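PDB 2XPI: anaphase-promoting complex subunit cut9 from Schizosaccharomyces pombe, which serves as a TPR-repeat component of the anaphase-promoting complex/cyclosome, a ubiquitin ligase that controls progression through mitosis and the G1 phase of the cell cycle. Local coordinates for residues Ser261-Ser264 with Lys265-Ala269; Lys278-Lys281 with Thr282-Glu285; Glu292-Leu295 with Ser296-Asn299; Leu308-Lys311 with Ala312-Phe316. One frame throughout, in Å; residues are numbered along the deposited sequence.

Contact 1. Residues Ser261-Ser264 with Lys265-Ala269; sequences STYS and KEDAA
Ser264 and Asp267 close a reverse turn in which Asp267 N donates to Ser264 O over 3.1 Å, and the backbone dihedrals of the two residues between, Lys265 and Glu266, are near the type I values. The N-H...O angle of 139° is well short of straight. The same N-H also reaches Ser264 OG at 3.0 Å, which makes it a shared donor and ties the serine side chain to the turn it begins. Tyr263 swings its ring along this turn because CG stands anti to the backbone N (chi1 160°). Ser264 CB rests on one face of the ring, 3.7 Å above the plane and toward the rim, while Asp267 O lies at the edge, 3.3 Å from Tyr263 CE2. The hydroxyl then donates to the carboxylate, Tyr263 OH to Asp267 OD1 at 2.8 Å, although the position of OD1 is doubtful. Asp267 OD2 has a salt bridge to Arg83 of the second subunit, consistent with the role of TPR repeats 1-7 in homodimerization. A phenylalanine here would probably take the hydroxyl donor from Asp267 and leave its carboxylate, among the partners described, to that arginine alone. Further back, Ser261 OG touches Lys265 CG at 3.4 Å. The turn links the weakly bonded helix 261-264 to helix 268-276, whose Phe270 and Leu271 pack against Tyr263.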
loop_
_atom_site.group_PDB
_atom_site.type_symbol
_atom_site.label_atom_id
_atom_site.label_comp_id
_atom_site.label_asym_id
_atom_site.label_seq_id
_atom_site.Cartn_x
_atom_site.Cartn_y
_atom_site.Cartn_z
ATOM N N SER A 261 -17.372 11.660 -29.291
ATOM C CA SER A 261 -17.826 12.973 -28.826
ATOM C C SER A 261 -17.813 13.051 -27.299
ATOM O O SER A 261 -17.836 14.128 -26.717
ATOM C CB SER A 261 -19.214 13.304 -29.381
ATOM O OG SER A 261 -19.174 13.397 -30.798
ATOM N N THR A 262 -17.779 11.895 -26.651
ATOM C CA THR A 262 -17.682 11.865 -25.207
ATOM C C THR A 262 -16.264 12.239 -24.777
ATOM O O THR A 262 -16.030 12.549 -23.607
ATOM C CB THR A 262 -18.106 10.507 -24.614
ATOM O OG1 THR A 262 -17.163 9.488 -24.988
ATOM C CG2 THR A 262 -19.507 10.135 -25.098
ATOM N N TYR A 263 -15.323 12.205 -25.724
ATOM C CA TYR A 263 -14.019 12.855 -25.528
ATOM C C TYR A 263 -14.088 14.282 -26.046
ATOM O O TYR A 263 -14.005 15.228 -25.272
ATOM C CB TYR A 263 -12.892 12.101 -26.230
ATOM C CG TYR A 263 -11.635 12.923 -26.485
ATOM C CD1 TYR A 263 -10.866 13.430 -25.434
ATOM C CD2 TYR A 263 -11.203 13.173 -27.783
ATOM C CE1 TYR A 263 -9.700 14.171 -25.677
ATOM C CE2 TYR A 263 -10.059 13.906 -28.033
ATOM C CZ TYR A 263 -9.311 14.398 -26.981
ATOM O OH TYR A 263 -8.183 15.126 -27.261
ATOM N N SER A 264 -14.248 14.418 -27.360
ATOM C CA SER A 264 -14.361 15.715 -28.011
ATOM C C SER A 264 -14.829 15.500 -29.452
ATOM O O SER A 264 -14.116 14.898 -30.260
ATOM C CB SER A 264 -13.011 16.445 -27.973
ATOM O OG SER A 264 -12.838 17.257 -29.119
ATOM N N LYS A 265 -16.031 15.966 -29.779
ATOM C CA LYS A 265 -16.551 15.768 -31.137
ATOM C C LYS A 265 -15.533 16.190 -32.191
ATOM O O LYS A 265 -15.347 15.501 -33.192
ATOM C CB LYS A 265 -17.854 16.548 -31.372
ATOM C CG LYS A 265 -18.541 16.150 -32.676
ATOM C CD LYS A 265 -18.945 17.336 -33.534
ATOM C CE LYS A 265 -19.085 16.909 -35.002
ATOM N NZ LYS A 265 -19.243 18.046 -35.981
ATOM N N GLU A 266 -14.883 17.326 -31.949
ATOM C CA GLU A 266 -14.007 17.954 -32.935
ATOM C C GLU A 266 -12.598 17.332 -33.031
ATOM O O GLU A 266 -11.906 17.491 -34.034
ATOM C CB GLU A 266 -13.934 19.470 -32.690
ATOM C CG GLU A 266 -12.526 19.991 -32.491
ATOM C CD GLU A 266 -12.460 21.492 -32.201
ATOM O OE1 GLU A 266 -13.510 22.174 -32.250
ATOM O OE2 GLU A 266 -11.342 21.991 -31.920
ATOM N N ASP A 267 -12.176 16.620 -31.998
ATOM C CA ASP A 267 -10.851 16.000 -31.998
ATOM C C ASP A 267 -10.981 14.470 -31.896
ATOM O O ASP A 267 -10.131 13.792 -31.322
ATOM C CB ASP A 267 -10.015 16.556 -30.834
ATOM C CG ASP A 267 -8.541 16.231 -30.960
ATOM O OD1 ASP A 267 -7.931 15.885 -29.924
ATOM O OD2 ASP A 267 -7.998 16.312 -32.087
ATOM N N ALA A 268 -12.060 13.935 -32.456
ATOM C CA ALA A 268 -12.377 12.517 -32.304
ATOM C C ALA A 268 -11.287 11.637 -32.871
ATOM O O ALA A 268 -11.014 10.576 -32.322
ATOM C CB ALA A 268 -13.705 12.189 -32.959
ATOM N N ALA A 269 -10.654 12.080 -33.956
ATOM C CA ALA A 269 -9.693 11.244 -34.657
ATOM C C ALA A 269 -8.432 11.019 -33.859
ATOM O O ALA A 269 -7.761 10.011 -34.036
ATOM C CB ALA A 269 -9.351 11.811 -36.023
#

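Contact 2. Residues Lys278-Lys281 with Thr282-Glu285; sequences KLNK and TSHE
The carboxamide of Asn280 gathers donors from Thr282 and Ser283 round its oxygen, two near its plane and one over each face. Thr282 OG1 approaches in the plane, on a lone pair of Asn280 OD1, at 3.0 Å; Ser283 N also lies in the plane, 3.1 Å from Asn280 OD1. Thr282 N comes from 46° out of the plane, at 2.9 Å to Asn280 OD1, and Ser283 OG from 48° out on the opposite side, at 3.2 Å to Asn280 OD1. The other flat group, the His284 ring, has Ser283 OG at its edge and stacks with Trp252. Both hydroxyls turn inward, between their own backbone N and carbonyl carbon (Thr282 chi1 80°), and this brings each within bonding distance of the same oxygen. Asn280 ND2 is spent on Gly439 O, which helps fix the amide's rotation. With an alanine here, the N-H groups of Thr282 and Ser283 would probably lose their common acceptor and the loop would be freer to change shape. Lys281, bent at chi2 and chi3, folds back until its NZ donates to Leu279 O over 3.1 Å, laying its chain against helix 305-317. The Asn280 OD1 to Thr282 N bond defines an Asx turn, extended by the Ser283 N-H, in the loop joining helices 268-276 and 285-296 of TPR 6.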
loop_
_atom_site.group_PDB
_atom_site.type_symbol
_atom_site.label_atom_id
_atom_site.label_comp_id
_atom_site.label_asym_id
_atom_site.label_seq_id
_atom_site.Cartn_x
_atom_site.Cartn_y
_atom_site.Cartn_z
ATOM N N LYS A 278 -3.345 0.307 -30.088
ATOM C CA LYS A 278 -3.332 -0.792 -29.114
ATOM C C LYS A 278 -3.691 -2.140 -29.741
ATOM O O LYS A 278 -3.583 -3.183 -29.095
ATOM C CB LYS A 278 -4.305 -0.504 -27.967
ATOM C CG LYS A 278 -3.894 0.658 -27.082
ATOM C CD LYS A 278 -2.414 0.543 -26.765
ATOM C CE LYS A 278 -1.970 1.491 -25.660
ATOM N NZ LYS A 278 -0.595 1.117 -25.204
ATOM N N LEU A 279 -4.099 -2.099 -31.005
ATOM C CA LEU A 279 -4.862 -3.170 -31.621
ATOM C C LEU A 279 -4.056 -4.108 -32.499
ATOM O O LEU A 279 -2.850 -3.945 -32.661
ATOM C CB LEU A 279 -5.972 -2.562 -32.464
ATOM C CG LEU A 279 -7.338 -2.370 -31.814
ATOM C CD1 LEU A 279 -7.272 -2.378 -30.297
ATOM C CD2 LEU A 279 -7.945 -1.095 -32.359
ATOM N N ASN A 280 -4.747 -5.091 -33.072
ATOM C CA ASN A 280 -4.134 -6.041 -33.987
ATOM C C ASN A 280 -3.506 -5.366 -35.200
ATOM O O ASN A 280 -4.203 -4.773 -36.036
ATOM C CB ASN A 280 -5.142 -7.081 -34.465
ATOM C CG ASN A 280 -4.481 -8.194 -35.252
ATOM O OD1 ASN A 280 -4.248 -8.074 -36.461
ATOM N ND2 ASN A 280 -4.149 -9.283 -34.564
ATOM N N LYS A 281 -2.188 -5.503 -35.303
ATOM C CA LYS A 281 -1.401 -4.868 -36.351
ATOM C C LYS A 281 -1.717 -5.334 -37.776
ATOM O O LYS A 281 -1.526 -4.566 -38.721
ATOM C CB LYS A 281 0.092 -5.071 -36.067
ATOM C CG LYS A 281 0.891 -3.790 -36.026
ATOM C CD LYS A 281 0.302 -2.814 -35.025
ATOM C CE LYS A 281 0.249 -3.420 -33.639
ATOM N NZ LYS A 281 -0.176 -2.427 -32.621
ATOM N N THR A 282 -2.191 -6.573 -37.938
ATOM C CA THR A 282 -2.265 -7.187 -39.272
ATOM C C THR A 282 -3.593 -7.025 -40.025
ATOM O O THR A 282 -3.593 -6.850 -41.245
ATOM C CB THR A 282 -1.847 -8.703 -39.260
ATOM O OG1 THR A 282 -2.928 -9.525 -38.786
ATOM C CG2 THR A 282 -0.605 -8.923 -38.398
ATOM N N SER A 283 -4.715 -7.072 -39.310
ATOM C CA SER A 283 -6.023 -7.195 -39.961
ATOM C C SER A 283 -6.544 -5.932 -40.644
ATOM O O SER A 283 -7.262 -6.010 -41.641
ATOM C CB SER A 283 -7.069 -7.733 -38.977
ATOM O OG SER A 283 -6.979 -7.092 -37.718
ATOM N N HIS A 284 -6.189 -4.774 -40.101
ATOM C CA HIS A 284 -6.673 -3.502 -40.615
ATOM C C HIS A 284 -5.494 -2.592 -40.893
ATOM O O HIS A 284 -5.412 -1.475 -40.371
ATOM C CB HIS A 284 -7.596 -2.847 -39.596
ATOM C CG HIS A 284 -8.840 -3.624 -39.330
ATOM N ND1 HIS A 284 -10.092 -3.161 -39.668
ATOM C CD2 HIS A 284 -9.025 -4.842 -38.769
ATOM C CE1 HIS A 284 -10.998 -4.056 -39.317
ATOM N NE2 HIS A 284 -10.376 -5.088 -38.775
ATOM N N GLU A 285 -4.586 -3.089 -41.725
ATOM C CA GLU A 285 -3.322 -2.422 -42.032
ATOM C C GLU A 285 -3.489 -0.963 -42.463
ATOM O O GLU A 285 -2.590 -0.140 -42.295
ATOM C CB GLU A 285 -2.606 -3.208 -43.130
ATOM C CG GLU A 285 -1.099 -3.097 -43.091
ATOM C CD GLU A 285 -0.426 -4.429 -43.339
ATOM O OE1 GLU A 285 -0.898 -5.442 -42.761
ATOM O OE2 GLU A 285 0.566 -4.459 -44.108
#

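Contact 3. Residues Glu292-Leu295 with Ser296-Asn299; sequences EDYL and SSIN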
loop_
_atom_site.group_PDB
_atom_site.type_symbol
_atom_site.label_atom_id
_atom_site.label_comp_id
_atom_site.label_asym_id
_atom_site.label_seq_id
_atom_site.Cartn_x
_atom_site.Cartn_y
_atom_site.Cartn_z
ATOM N N GLU A 292 -1.379 6.043 -37.672
ATOM C CA GLU A 292 0.039 6.158 -37.373
ATOM C C GLU A 292 0.616 7.403 -38.058
ATOM O O GLU A 292 1.551 8.031 -37.554
ATOM C CB GLU A 292 0.774 4.888 -37.812
ATOM C CG GLU A 292 2.183 4.726 -37.241
ATOM C CD GLU A 292 3.203 5.681 -37.876
ATOM O OE1 GLU A 292 3.196 5.841 -39.123
ATOM O OE2 GLU A 292 4.013 6.275 -37.125
ATOM N N ASP A 293 0.048 7.774 -39.200
ATOM C CA ASP A 293 0.521 8.962 -39.880
ATOM C C ASP A 293 0.006 10.232 -39.210
ATOM O O ASP A 293 0.770 11.162 -38.932
ATOM C CB ASP A 293 0.135 8.936 -41.352
ATOM C CG ASP A 293 1.313 9.226 -42.250
ATOM O OD1 ASP A 293 2.444 8.838 -41.870
ATOM O OD2 ASP A 293 1.117 9.843 -43.323
ATOM N N TYR A 294 -1.296 10.260 -38.950
ATOM C CA TYR A 294 -1.909 11.366 -38.242
ATOM C C TYR A 294 -1.156 11.678 -36.946
ATOM O O TYR A 294 -0.823 12.834 -36.685
ATOM C CB TYR A 294 -3.366 11.049 -37.947
ATOM C CG TYR A 294 -4.100 12.145 -37.232
ATOM C CD1 TYR A 294 -4.200 13.418 -37.781
ATOM C CD2 TYR A 294 -4.705 11.911 -36.007
ATOM C CE1 TYR A 294 -4.893 14.432 -37.124
ATOM C CE2 TYR A 294 -5.391 12.904 -35.347
ATOM C CZ TYR A 294 -5.483 14.163 -35.904
ATOM O OH TYR A 294 -6.173 15.147 -35.236
ATOM N N LEU A 295 -0.874 10.655 -36.147
ATOM C CA LEU A 295 -0.210 10.862 -34.858
ATOM C C LEU A 295 1.263 11.285 -34.964
ATOM O O LEU A 295 1.778 12.007 -34.103
ATOM C CB LEU A 295 -0.345 9.618 -33.978
ATOM C CG LEU A 295 -1.541 9.524 -33.026
ATOM C CD1 LEU A 295 -2.527 10.670 -33.198
ATOM C CD2 LEU A 295 -2.216 8.190 -33.194
ATOM N N SER A 296 1.940 10.839 -36.017
ATOM C CA SER A 296 3.309 11.276 -36.271
ATOM C C SER A 296 3.381 12.732 -36.749
ATOM O O SER A 296 4.403 13.400 -36.572
ATOM C CB SER A 296 4.008 10.338 -37.257
ATOM O OG SER A 296 4.494 9.183 -36.580
ATOM N N SER A 297 2.296 13.226 -37.339
ATOM C CA SER A 297 2.224 14.631 -37.722
ATOM C C SER A 297 1.957 15.548 -36.513
ATOM O O SER A 297 2.122 16.767 -36.603
ATOM C CB SER A 297 1.163 14.855 -38.811
ATOM O OG SER A 297 -0.150 14.860 -38.276
ATOM N N ILE A 298 1.537 14.960 -35.393
ATOM C CA ILE A 298 1.353 15.713 -34.161
ATOM C C ILE A 298 2.714 15.924 -33.512
ATOM O O ILE A 298 3.416 14.971 -33.155
ATOM C CB ILE A 298 0.435 14.988 -33.152
ATOM C CG1 ILE A 298 -0.861 14.530 -33.813
ATOM C CG2 ILE A 298 0.134 15.887 -31.963
ATOM C CD1 ILE A 298 -1.774 15.647 -34.174
ATOM N N ASN A 299 3.092 17.181 -33.353
ATOM C CA ASN A 299 4.378 17.481 -32.765
ATOM C C ASN A 299 4.505 16.933 -31.344
ATOM O O ASN A 299 3.725 17.297 -30.456
ATOM C CB ASN A 299 4.633 18.984 -32.777
ATOM C CG ASN A 299 5.894 19.348 -32.042
ATOM O OD1 ASN A 299 6.975 18.819 -32.335
ATOM N ND2 ASN A 299 5.768 20.237 -31.055
#
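The closing turn of helix 285-296 brings Glu292 against Ser296, where side chain and backbone are paired together. Ser296 N donates to Glu292 O at 3.2 Å, and Ser296 OG donates to Glu292 OE2 at 3.0 Å, meeting that oxygen from 40° above the carboxylate plane. A bend at chi2 of Glu292 folds the carboxylate back alongside the serine. The stronger polar partner of Glu292 is Lys311 of helix 305-317, which forms a salt bridge with OE2; the same oxygen thereby serves both the helix end and the next helix. One residue on, Ser297 N donates to Asp293 O over 3.0 Å, and to Tyr294 O only weakly. Curled back between its own N and carbonyl carbon (chi1 78°), Ser297 OG donates to Tyr294 O at 2.7 Å, tilted 23° from the carbonyl plane. This is the C-terminal end of TPR 6, where the chain leaves the helix toward helix 305-317, and Ile298 N holds Leu295 O by a weak bond. Ile298 adds two loose apolar contacts: its CG1 lies 4.2 Å from Leu295 CD1, and its CD1 sits 4.4 Å from Tyr294 CZ. Leu295 faces inward onto Phe270 and Leu274 of helix 268-276, whereas Tyr294 and Ile298 both pack against Arg83 of the second subunit.

Contact 4. Residues Leu308-Lys311 with Ala312-Phe316; sequences LLCK and ADTLF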
loop_
_atom_site.group_PDB
_atom_site.type_symbol
_atom_site.label_atom_id
_atom_site.label_comp_id
_atom_site.label_asym_id
_atom_site.label_seq_id
_atom_site.Cartn_x
_atom_site.Cartn_y
_atom_site.Cartn_z
ATOM N N LEU A 308 5.746 4.280 -30.763
ATOM C CA LEU A 308 6.925 3.578 -31.217
ATOM C C LEU A 308 6.653 2.074 -31.180
ATOM O O LEU A 308 7.152 1.306 -32.016
ATOM C CB LEU A 308 8.139 3.983 -30.384
ATOM C CG LEU A 308 8.572 5.397 -30.808
ATOM C CD1 LEU A 308 9.829 5.887 -30.120
ATOM C CD2 LEU A 308 8.766 5.406 -32.299
ATOM N N LEU A 309 5.814 1.675 -30.232
ATOM C CA LEU A 309 5.353 0.309 -30.155
ATOM C C LEU A 309 4.375 -0.220 -31.264
ATOM O O LEU A 309 4.465 -1.414 -31.531
ATOM C CB LEU A 309 4.835 0.006 -28.754
ATOM C CG LEU A 309 5.766 -0.583 -27.687
ATOM C CD1 LEU A 309 4.902 -1.085 -26.559
ATOM C CD2 LEU A 309 6.606 -1.738 -28.204
ATOM N N CYS A 310 3.470 0.576 -31.893
ATOM C CA CYS A 310 2.760 0.035 -33.097
ATOM C C CYS A 310 3.874 -0.357 -34.046
ATOM O O CYS A 310 3.920 -1.484 -34.501
ATOM C CB CYS A 310 1.695 0.959 -33.844
ATOM S SG CYS A 310 1.871 1.006 -35.770
ATOM N N LYS A 311 4.790 0.576 -34.299
ATOM C CA LYS A 311 5.864 0.386 -35.274
ATOM C C LYS A 311 6.687 -0.855 -35.002
ATOM O O LYS A 311 6.905 -1.661 -35.893
ATOM C CB LYS A 311 6.828 1.570 -35.274
ATOM C CG LYS A 311 6.258 2.894 -35.690
ATOM C CD LYS A 311 7.212 3.985 -35.223
ATOM C CE LYS A 311 6.606 5.370 -35.360
ATOM N NZ LYS A 311 6.363 5.698 -36.791
ATOM N N ALA A 312 7.180 -0.973 -33.778
ATOM C CA ALA A 312 8.101 -2.030 -33.419
ATOM C C ALA A 312 7.431 -3.387 -33.611
ATOM O O ALA A 312 8.032 -4.316 -34.140
ATOM C CB ALA A 312 8.563 -1.857 -31.968
ATOM N N ASP A 313 6.180 -3.482 -33.179
ATOM C CA ASP A 313 5.404 -4.692 -33.327
ATOM C C ASP A 313 5.171 -4.985 -34.788
ATOM O O ASP A 313 5.216 -6.139 -35.202
ATOM C CB ASP A 313 4.062 -4.558 -32.621
ATOM C CG ASP A 313 4.012 -5.332 -31.318
ATOM O OD1 ASP A 313 4.308 -6.567 -31.321
ATOM O OD2 ASP A 313 3.669 -4.692 -30.287
ATOM N N THR A 314 4.903 -3.942 -35.563
ATOM C CA THR A 314 4.722 -4.107 -36.997
ATOM C C THR A 314 6.020 -4.609 -37.634
ATOM O O THR A 314 6.000 -5.507 -38.459
ATOM C CB THR A 314 4.251 -2.799 -37.673
ATOM O OG1 THR A 314 2.975 -2.428 -37.147
ATOM C CG2 THR A 314 4.121 -2.988 -39.172
ATOM N N LEU A 315 7.143 -4.021 -37.228
ATOM C CA LEU A 315 8.462 -4.426 -37.685
ATOM C C LEU A 315 8.799 -5.860 -37.251
ATOM O O LEU A 315 9.466 -6.592 -37.964
ATOM C CB LEU A 315 9.504 -3.468 -37.120
ATOM C CG LEU A 315 10.020 -2.270 -37.927
ATOM C CD1 LEU A 315 9.420 -2.193 -39.325
ATOM C CD2 LEU A 315 9.820 -0.980 -37.146
ATOM N N PHE A 316 8.345 -6.254 -36.073
ATOM C CA PHE A 316 8.582 -7.599 -35.593
ATOM C C PHE A 316 7.811 -8.648 -36.401
ATOM O O PHE A 316 8.338 -9.718 -36.692
ATOM C CB PHE A 316 8.219 -7.698 -34.125
ATOM C CG PHE A 316 8.626 -8.987 -33.488
ATOM C CD1 PHE A 316 9.897 -9.142 -32.969
ATOM C CD2 PHE A 316 7.729 -10.044 -33.392
ATOM C CE1 PHE A 316 10.266 -10.325 -32.369
ATOM C CE2 PHE A 316 8.096 -11.220 -32.795
ATOM C CZ PHE A 316 9.374 -11.361 -32.283
#
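Thr314 turns its hydroxyl back onto Cys310, one helical turn earlier. With chi1 at -62°, OG1 stands beside its own backbone N and CG2 anti to it, which sets OG1 3.0 Å from Cys310 O, a hydrogen bond by distance, though doubtful because OG1 sits too close to a neighbouring atom. Cys310 O also receives Thr314 N at 2.9 Å, as an ordinary helical bond; backbone and hydroxyl would then share one acceptor. Next along, Leu315 lays its CD2 over the carbonyl of Lys311, 3.2 Å from Lys311 O, which the Leu315 N-H also engages at 2.7 Å. Lys311 leaves with CG beside its backbone N, runs extended through chi2 and chi3, and bends only at chi4 (-65°), carrying the ammonium to Glu292 of helix 285-296. On another side of the helix Leu309 CD2 meets Ala312 CB at 4.2 Å, an apolar pair, and Asp313 CB sits 3.4 Å from Leu309 O. These residues lie within helix 305-317 of TPR 7. Leu309, Asp313 and Phe316 pack on Leu344 of helix 342-352, Leu308 and Leu315 face helix 321-334, and Cys310 and Lys311 touch helix 285-296.

Contacts 2 and 3 lie at the surface, whereas contacts 1 and 4 are partly buried; none is a wholly buried core. Contacts 1, 2 and 3 follow TPR 6 from its entry, through its inter-helix loop, to its end, and contact 4 opens TPR 7. The first two are turns in which side-chain oxygens accept backbone N-H groups; contact 4 rests on regular helical bonds, while contact 3 combines the last helical bonds with weaker ones as the helix ends. Contacts 1 and 3 touch through Asp267 and Tyr294 and both meet the second subunit. Contact 4 joins contact 3 by the Glu292-Lys311 salt bridge and contact 2 by packing of Lys281, while contacts 1 and 4 stay about 13 Å apart at their nearest atoms.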